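Local coordinates for chromosome partition protein Smc (Pyrococcus furiosus, PDB 3NWC) that dimerises and binds DNA through the hinge domain described here, and is probably required for chromosome condensation and partitioning, at residues A[4-9]-A[151-156]; A[15-20]-A[54-59]; A[60-65]-A[124-129]. All coordinates share one frame; numbering follows the deposited sequence. Where two conformers were deposited one is given.

Interaction 1: A[4-9]-A[151-156]; sequences ESSERE and TIEGEL
Ser6 and Glu153 meet through their polar ends, joining the first turns of helix 4-19 to the type I beta turn Thr151-Gly154, the turn of the beta hairpin formed by strands 148-151 and 156-157 of the SMC hinge. The Ser6 hydroxyl donates to Glu153 OE1, but the separation of 2.4 Å from OG to OE1 is shorter than such a bond should be, so its fine geometry is doubtful. The carboxylate arrives by a bend at chi2 (-53°), which folds the glutamate back toward the helix. Water 1 bridges the segments, donating to Glu153 OE1 and hydrogen-bonded to Ser5 OG. A second water sits 2.8 Å from both Glu9 OE1 and Glu153 O, beside the turn; Glu9 itself is held by Phe168 N and a salt bridge to Arg169. Further out, Gly154 O accepts from Arg88 of the second subunit, and Glu155 OE2 forms a salt bridge with Lys82 of that subunit, so the same turn also takes part in the dimer contact. The turn is braced from within by Thr151 OG1, which accepts from Glu155 N at 2.9 Å and donates to Glu155 OE1 from above the carboxylate plane.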
# COMPACT_ATOMS: atom_id res chain seq x y z
N GLU A 4 16.19 5.09 -21.74
CA GLU A 4 15.06 4.34 -22.26
C GLU A 4 14.50 3.44 -21.16
O GLU A 4 13.28 3.31 -21.03
CB GLU A 4 15.47 3.49 -23.47
CG GLU A 4 14.36 2.59 -24.01
CD GLU A 4 14.78 1.84 -25.26
OE1 GLU A 4 15.95 1.99 -25.66
OE2 GLU A 4 13.94 1.12 -25.84
N SER A 5 15.38 2.82 -20.37
CA SER A 5 14.93 1.86 -19.38
C SER A 5 14.04 2.54 -18.35
O SER A 5 13.02 1.98 -17.92
CB SER A 5 16.11 1.14 -18.70
OG SER A 5 16.93 2.01 -17.95
N SER A 6 14.40 3.77 -17.99
CA SER A 6 13.61 4.56 -17.06
C SER A 6 12.23 4.86 -17.62
O SER A 6 11.24 4.83 -16.90
CB SER A 6 14.30 5.88 -16.75
OG SER A 6 15.52 5.68 -16.06
N GLU A 7 12.17 5.18 -18.91
CA GLU A 7 10.90 5.50 -19.54
C GLU A 7 10.02 4.27 -19.57
O GLU A 7 8.82 4.35 -19.30
CB GLU A 7 11.10 6.02 -20.97
CG GLU A 7 11.63 7.44 -21.01
CD GLU A 7 11.86 7.96 -22.41
OE1 GLU A 7 11.80 7.17 -23.38
OE2 GLU A 7 12.11 9.18 -22.53
N ARG A 8 10.62 3.12 -19.92
CA ARG A 8 9.87 1.87 -19.94
C ARG A 8 9.33 1.56 -18.54
O ARG A 8 8.17 1.15 -18.38
CB ARG A 8 10.75 0.72 -20.46
CG ARG A 8 11.12 0.89 -21.94
CD ARG A 8 11.93 -0.27 -22.47
NE ARG A 8 12.15 -0.13 -23.90
CZ ARG A 8 11.29 -0.55 -24.83
NH1 ARG A 8 10.17 -1.15 -24.46
NH2 ARG A 8 11.54 -0.38 -26.12
N GLU A 9 10.17 1.76 -17.54
CA GLU A 9 9.77 1.55 -16.14
C GLU A 9 8.58 2.41 -15.77
O GLU A 9 7.64 1.93 -15.12
CB GLU A 9 10.94 1.88 -15.17
CG GLU A 9 12.00 0.79 -15.06
CD GLU A 9 11.43 -0.50 -14.50
OE1 GLU A 9 11.23 -0.57 -13.27
OE2 GLU A 9 11.19 -1.44 -15.28
N THR A 151 14.91 6.28 -5.24
CA THR A 151 16.00 6.53 -6.18
C THR A 151 15.42 7.01 -7.49
O THR A 151 14.25 6.79 -7.77
CB THR A 151 16.89 5.30 -6.43
OG1 THR A 151 16.16 4.31 -7.17
CG2 THR A 151 17.38 4.72 -5.12
N ILE A 152 16.25 7.66 -8.30
CA ILE A 152 15.79 8.18 -9.57
C ILE A 152 15.28 7.04 -10.46
O ILE A 152 14.42 7.25 -11.30
CB ILE A 152 16.91 8.95 -10.30
CG1 ILE A 152 17.07 10.33 -9.67
CG2 ILE A 152 16.56 9.12 -11.77
CD1 ILE A 152 15.99 11.30 -10.08
N GLU A 153 15.82 5.84 -10.26
CA GLU A 153 15.46 4.70 -11.09
C GLU A 153 14.34 3.85 -10.51
O GLU A 153 13.90 2.88 -11.13
CB GLU A 153 16.70 3.86 -11.40
CG GLU A 153 17.67 4.57 -12.33
CD GLU A 153 16.99 5.07 -13.60
OE1 GLU A 153 15.92 4.53 -13.95
OE2 GLU A 153 17.53 5.99 -14.25
N GLY A 154 13.89 4.22 -9.31
CA GLY A 154 12.65 3.69 -8.79
C GLY A 154 12.69 2.68 -7.66
O GLY A 154 11.72 1.96 -7.44
N GLU A 155 13.81 2.60 -6.95
CA GLU A 155 13.81 1.84 -5.70
C GLU A 155 13.18 2.70 -4.61
O GLU A 155 13.30 3.92 -4.63
CB GLU A 155 15.21 1.39 -5.31
CG GLU A 155 15.78 0.29 -6.19
CD GLU A 155 16.42 0.80 -7.45
OE1 GLU A 155 16.97 1.92 -7.44
OE2 GLU A 155 16.38 0.07 -8.47
N LEU A 156 12.49 2.05 -3.67
CA LEU A 156 11.81 2.78 -2.59
C LEU A 156 12.28 2.28 -1.25
O LEU A 156 12.30 1.08 -0.99
CB LEU A 156 10.29 2.59 -2.70
CG LEU A 156 9.45 3.19 -1.56
CD1 LEU A 156 9.57 4.74 -1.55
CD2 LEU A 156 8.00 2.77 -1.69
O HOH W 1 16.40 2.71 -15.66
O HOH W 2 12.71 0.35 -11.14

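Interaction 2: A[15-20]-A[54-59]; sequences AQREVR and AIEVAL
Arg17 and Glu56 form a two-pronged salt bridge between helix 4-19 and helix 52-59, a clear case of the side-on arginine-carboxylate pair. The NE of Arg17 donates to Glu56 OE2 at 2.9 Å along a nearly straight path (164° at the hydrogen), while NH2 of the same guanidinium reaches Glu56 OE1 at the longer 3.3 Å. Each oxygen receives its donor on the syn lone pair, and both acceptors lie close to the guanidinium plane, so the carboxylate sits at its NE-NH2 edge, the two planes 16° apart. Both side chains leave their helices with CG anti to the backbone N. Arginine then runs extended until a bend at chi3 (61°) swings the guanidinium edge round to the acid; the glutamate bends one bond earlier in its shorter chain, at chi2, and this turns its two oxygens to the arginine. The backbones stay well apart, 9.5 Å between Arg17 CA and Glu56 CA, and the long side chains span the gap. Two bonds to two oxygens would restrain rotation of either group, although Arg17 was deposited in two conformers and the grip may not be permanent. Glu56 also leans on Leu10, Ala13 and Glu14 of helix 4-19; along helix 52-59, Ala54, Val57 and Ala58 pack on Val150 of strand 148-151, and Ala58 and Leu59 on helix 121-128.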
# COMPACT_ATOMS: atom_id res chain seq x y z
N ALA A 15 0.90 1.83 -15.93
CA ALA A 15 -0.05 0.84 -16.42
C ALA A 15 -0.49 -0.11 -15.30
O ALA A 15 -1.67 -0.47 -15.20
CB ALA A 15 0.57 0.05 -17.60
N GLN A 16 0.44 -0.49 -14.44
CA GLN A 16 0.10 -1.42 -13.37
C GLN A 16 -0.78 -0.76 -12.33
O GLN A 16 -1.68 -1.39 -11.77
CB GLN A 16 1.36 -2.01 -12.72
CG GLN A 16 2.23 -2.72 -13.76
CD GLN A 16 3.28 -3.64 -13.17
OE1 GLN A 16 3.79 -3.41 -12.09
NE2 GLN A 16 3.59 -4.72 -13.90
N ARG A 17 -0.55 0.52 -12.06
CA ARG A 17 -1.39 1.21 -11.10
C ARG A 17 -2.83 1.34 -11.61
O ARG A 17 -3.78 1.21 -10.85
CB ARG A 17 -0.81 2.59 -10.75
CG ARG A 17 -1.62 3.33 -9.71
CD ARG A 17 -0.82 4.43 -9.05
NE ARG A 17 -0.37 5.46 -9.98
CZ ARG A 17 -1.15 6.40 -10.51
NH1 ARG A 17 -2.44 6.43 -10.24
NH2 ARG A 17 -0.64 7.30 -11.34
N GLU A 18 -2.98 1.57 -12.91
CA GLU A 18 -4.29 1.63 -13.51
C GLU A 18 -5.06 0.32 -13.31
O GLU A 18 -6.25 0.35 -12.98
CB GLU A 18 -4.20 2.00 -15.00
CG GLU A 18 -5.54 2.09 -15.73
OE1 GLU A 18 -4.99 4.28 -16.49
OE2 GLU A 18 -6.08 2.99 -17.89
N VAL A 19 -4.40 -0.83 -13.48
CA VAL A 19 -5.10 -2.13 -13.32
C VAL A 19 -5.48 -2.41 -11.87
O VAL A 19 -6.57 -2.89 -11.59
CB VAL A 19 -4.26 -3.33 -13.83
CG1 VAL A 19 -3.65 -3.01 -15.15
CG2 VAL A 19 -3.18 -3.71 -12.84
N ARG A 20 -4.57 -2.14 -10.96
CA ARG A 20 -4.92 -2.16 -9.56
C ARG A 20 -5.77 -0.90 -9.47
O ARG A 20 -6.02 -0.26 -10.49
CB ARG A 20 -3.65 -2.11 -8.71
CG ARG A 20 -2.68 -3.25 -9.03
CD ARG A 20 -1.55 -3.36 -8.02
NE ARG A 20 -0.80 -4.62 -8.15
CZ ARG A 20 0.34 -4.74 -8.83
NH1 ARG A 20 0.86 -3.69 -9.44
NH2 ARG A 20 0.96 -5.92 -8.89
N ALA A 54 10.51 8.71 -10.11
CA ALA A 54 10.69 8.82 -8.66
C ALA A 54 9.40 9.20 -7.94
O ALA A 54 9.08 8.66 -6.88
CB ALA A 54 11.80 9.84 -8.36
N ILE A 55 8.65 10.13 -8.52
CA ILE A 55 7.39 10.58 -7.93
C ILE A 55 6.29 9.51 -8.06
O ILE A 55 5.52 9.30 -7.12
CB ILE A 55 6.92 11.92 -8.53
CG1 ILE A 55 7.93 13.02 -8.15
CG2 ILE A 55 5.54 12.29 -8.02
CD1 ILE A 55 8.18 13.08 -6.64
N GLU A 56 6.21 8.86 -9.22
CA GLU A 56 5.27 7.75 -9.37
C GLU A 56 5.53 6.70 -8.29
O GLU A 56 4.59 6.24 -7.62
CB GLU A 56 5.40 7.12 -10.76
CG GLU A 56 4.64 5.80 -10.94
CD GLU A 56 3.13 5.96 -10.87
OE1 GLU A 56 2.62 7.03 -11.27
OE2 GLU A 56 2.46 5.02 -10.41
N VAL A 57 6.79 6.31 -8.13
CA VAL A 57 7.15 5.30 -7.12
C VAL A 57 6.90 5.79 -5.69
O VAL A 57 6.36 5.06 -4.84
CB VAL A 57 8.63 4.85 -7.30
CG1 VAL A 57 9.09 3.99 -6.13
CG2 VAL A 57 8.81 4.12 -8.64
N ALA A 58 7.29 7.02 -5.40
CA ALA A 58 7.15 7.49 -4.03
C ALA A 58 5.69 7.68 -3.61
O ALA A 58 5.35 7.54 -2.42
CB ALA A 58 7.96 8.77 -3.78
N LEU A 59 4.83 8.04 -4.56
CA LEU A 59 3.40 8.13 -4.28
C LEU A 59 2.81 6.74 -4.13
O LEU A 59 2.02 6.48 -3.22
CB LEU A 59 2.67 8.84 -5.41
CG LEU A 59 2.27 10.30 -5.30
CD1 LEU A 59 1.39 10.65 -6.49
CD2 LEU A 59 1.51 10.53 -4.01

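Interaction 3: A[60-65]-A[124-129]; sequences GNRADN and VKFALG
Arg62 and Ala127 lie 6.5 Å apart, CA to CA, where the 3-10 segment 61-64 passes helix 121-128. Their CB atoms touch at 4.1 Å, and beyond them the arginine crosses Phe126 at about a right angle. The phenyl ring presents its edge: Phe126 CZ stands 3.6 Å from Arg62 CZ, over the centre of one guanidinium face, with the two planes 77° apart. This is an edge-on approach of the ring, with the cation lying off the ring face. A bend at chi2 (-48°) brings the arginine across the ring edge. Within the SMC hinge, the 3-10 segment follows Gly60, the first residue to leave helical geometry after helix 52-59, with positive phi, and leads through Asn65 into strand 66-68. Asn65 helps to set the rotation of the guanidinium in this conformer, since Arg62 NH1 donates to Asn65 OD1 at 2.9 Å, in the carbonyl plane and on a lone pair. The strongest polar partner of Arg62, however, is Glu158 of the second subunit, which forms a salt bridge with NH2. Phe126 also packs on Leu92 and Ile97 of its own chain and on Ser160 of the second subunit, while Ala127 rests on Leu40 and Leu59.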
# COMPACT_ATOMS: atom_id res chain seq x y z
N GLY A 60 3.18 5.84 -5.03
CA GLY A 60 2.64 4.49 -5.02
C GLY A 60 1.12 4.51 -4.97
O GLY A 60 0.48 5.26 -5.71
N ASN A 61 0.54 3.69 -4.09
CA ASN A 61 -0.92 3.59 -3.99
C ASN A 61 -1.57 4.87 -3.50
O ASN A 61 -2.77 5.07 -3.66
CB ASN A 61 -1.33 2.44 -3.07
CG ASN A 61 -1.17 1.10 -3.72
OD1 ASN A 61 -1.06 1.00 -4.94
ND2 ASN A 61 -1.16 0.05 -2.91
N ARG A 62 -0.79 5.74 -2.88
CA ARG A 62 -1.35 6.98 -2.38
C ARG A 62 -1.93 7.80 -3.52
O ARG A 62 -2.83 8.59 -3.33
CB ARG A 62 -0.30 7.79 -1.61
CG ARG A 62 0.18 7.10 -0.35
CD ARG A 62 -0.99 6.61 0.46
NE ARG A 62 -0.56 5.99 1.70
CZ ARG A 62 -1.39 5.62 2.67
NH1 ARG A 62 -2.70 5.81 2.55
NH2 ARG A 62 -0.89 5.07 3.77
N ALA A 63 -1.40 7.59 -4.73
CA ALA A 63 -1.92 8.28 -5.90
C ALA A 63 -3.44 8.09 -6.04
O ALA A 63 -4.13 8.97 -6.55
CB ALA A 63 -1.20 7.81 -7.16
N ASP A 64 -3.95 6.96 -5.58
CA ASP A 64 -5.38 6.65 -5.70
C ASP A 64 -6.21 7.10 -4.49
O ASP A 64 -7.43 6.97 -4.49
CB ASP A 64 -5.59 5.14 -5.88
CG ASP A 64 -4.74 4.54 -6.98
OD1 ASP A 64 -4.64 5.15 -8.07
OD2 ASP A 64 -4.17 3.46 -6.75
N ASN A 65 -5.55 7.63 -3.46
CA ASN A 65 -6.26 8.13 -2.29
C ASN A 65 -7.06 9.39 -2.65
O ASN A 65 -6.61 10.19 -3.45
CB ASN A 65 -5.28 8.52 -1.17
CG ASN A 65 -4.63 7.32 -0.49
OD1 ASN A 65 -3.95 7.50 0.53
ND2 ASN A 65 -4.80 6.13 -1.04
N VAL A 124 -0.90 16.30 0.49
CA VAL A 124 0.31 16.10 -0.30
C VAL A 124 1.52 15.82 0.57
O VAL A 124 2.34 14.94 0.28
CB VAL A 124 0.58 17.32 -1.21
CG1 VAL A 124 1.95 17.19 -1.87
CG2 VAL A 124 -0.51 17.42 -2.25
N LYS A 125 1.64 16.56 1.67
CA LYS A 125 2.78 16.37 2.57
C LYS A 125 2.65 15.08 3.37
O LYS A 125 3.65 14.49 3.77
CB LYS A 125 2.96 17.58 3.48
CG LYS A 125 3.48 18.80 2.74
CD LYS A 125 3.41 20.05 3.60
CE LYS A 125 3.89 21.27 2.83
NZ LYS A 125 5.30 21.11 2.38
N PHE A 126 1.42 14.65 3.61
CA PHE A 126 1.23 13.32 4.20
C PHE A 126 1.83 12.25 3.28
O PHE A 126 2.51 11.34 3.73
CB PHE A 126 -0.25 13.03 4.45
CG PHE A 126 -0.58 11.56 4.37
CD1 PHE A 126 -0.26 10.71 5.42
CD2 PHE A 126 -1.16 11.04 3.24
CE1 PHE A 126 -0.54 9.37 5.33
CE2 PHE A 126 -1.44 9.70 3.15
CZ PHE A 126 -1.13 8.87 4.20
N ALA A 127 1.60 12.37 1.97
CA ALA A 127 2.08 11.33 1.05
C ALA A 127 3.57 11.43 0.73
O ALA A 127 4.26 10.42 0.59
CB ALA A 127 1.27 11.37 -0.25
N LEU A 128 4.06 12.66 0.58
CA LEU A 128 5.40 12.87 0.03
C LEU A 128 6.30 13.74 0.89
O LEU A 128 7.45 13.96 0.54
CB LEU A 128 5.28 13.52 -1.36
CG LEU A 128 4.68 12.58 -2.42
CD1 LEU A 128 4.36 13.37 -3.68
CD2 LEU A 128 5.68 11.47 -2.73
N GLY A 129 5.77 14.20 2.02
CA GLY A 129 6.44 15.20 2.85
C GLY A 129 7.76 14.82 3.49
O GLY A 129 8.57 15.69 3.81

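Overall arrangement
The three contacts follow one another across the hinge domain, interaction 2 lying between the others: its centre is about 12 Å from that of interaction 1 and about 11 Å from that of interaction 3, while interactions 1 and 3 are about 19 Å apart, centre to centre, and do not touch. Helix 4-19 supplies one side of both interaction 1 and interaction 2, and Val57 CG1 packs 3.6 Å from Gly154 O. Towards interaction 3 the link is partly polar, a long and weak ion pair between Arg17 NH1 and Asp64 OD1, and partly apolar, Ala58 CB against Leu128 CD2 at 3.7 Å. All three also reach the second subunit, consistent with the hinge's role in dimerisation.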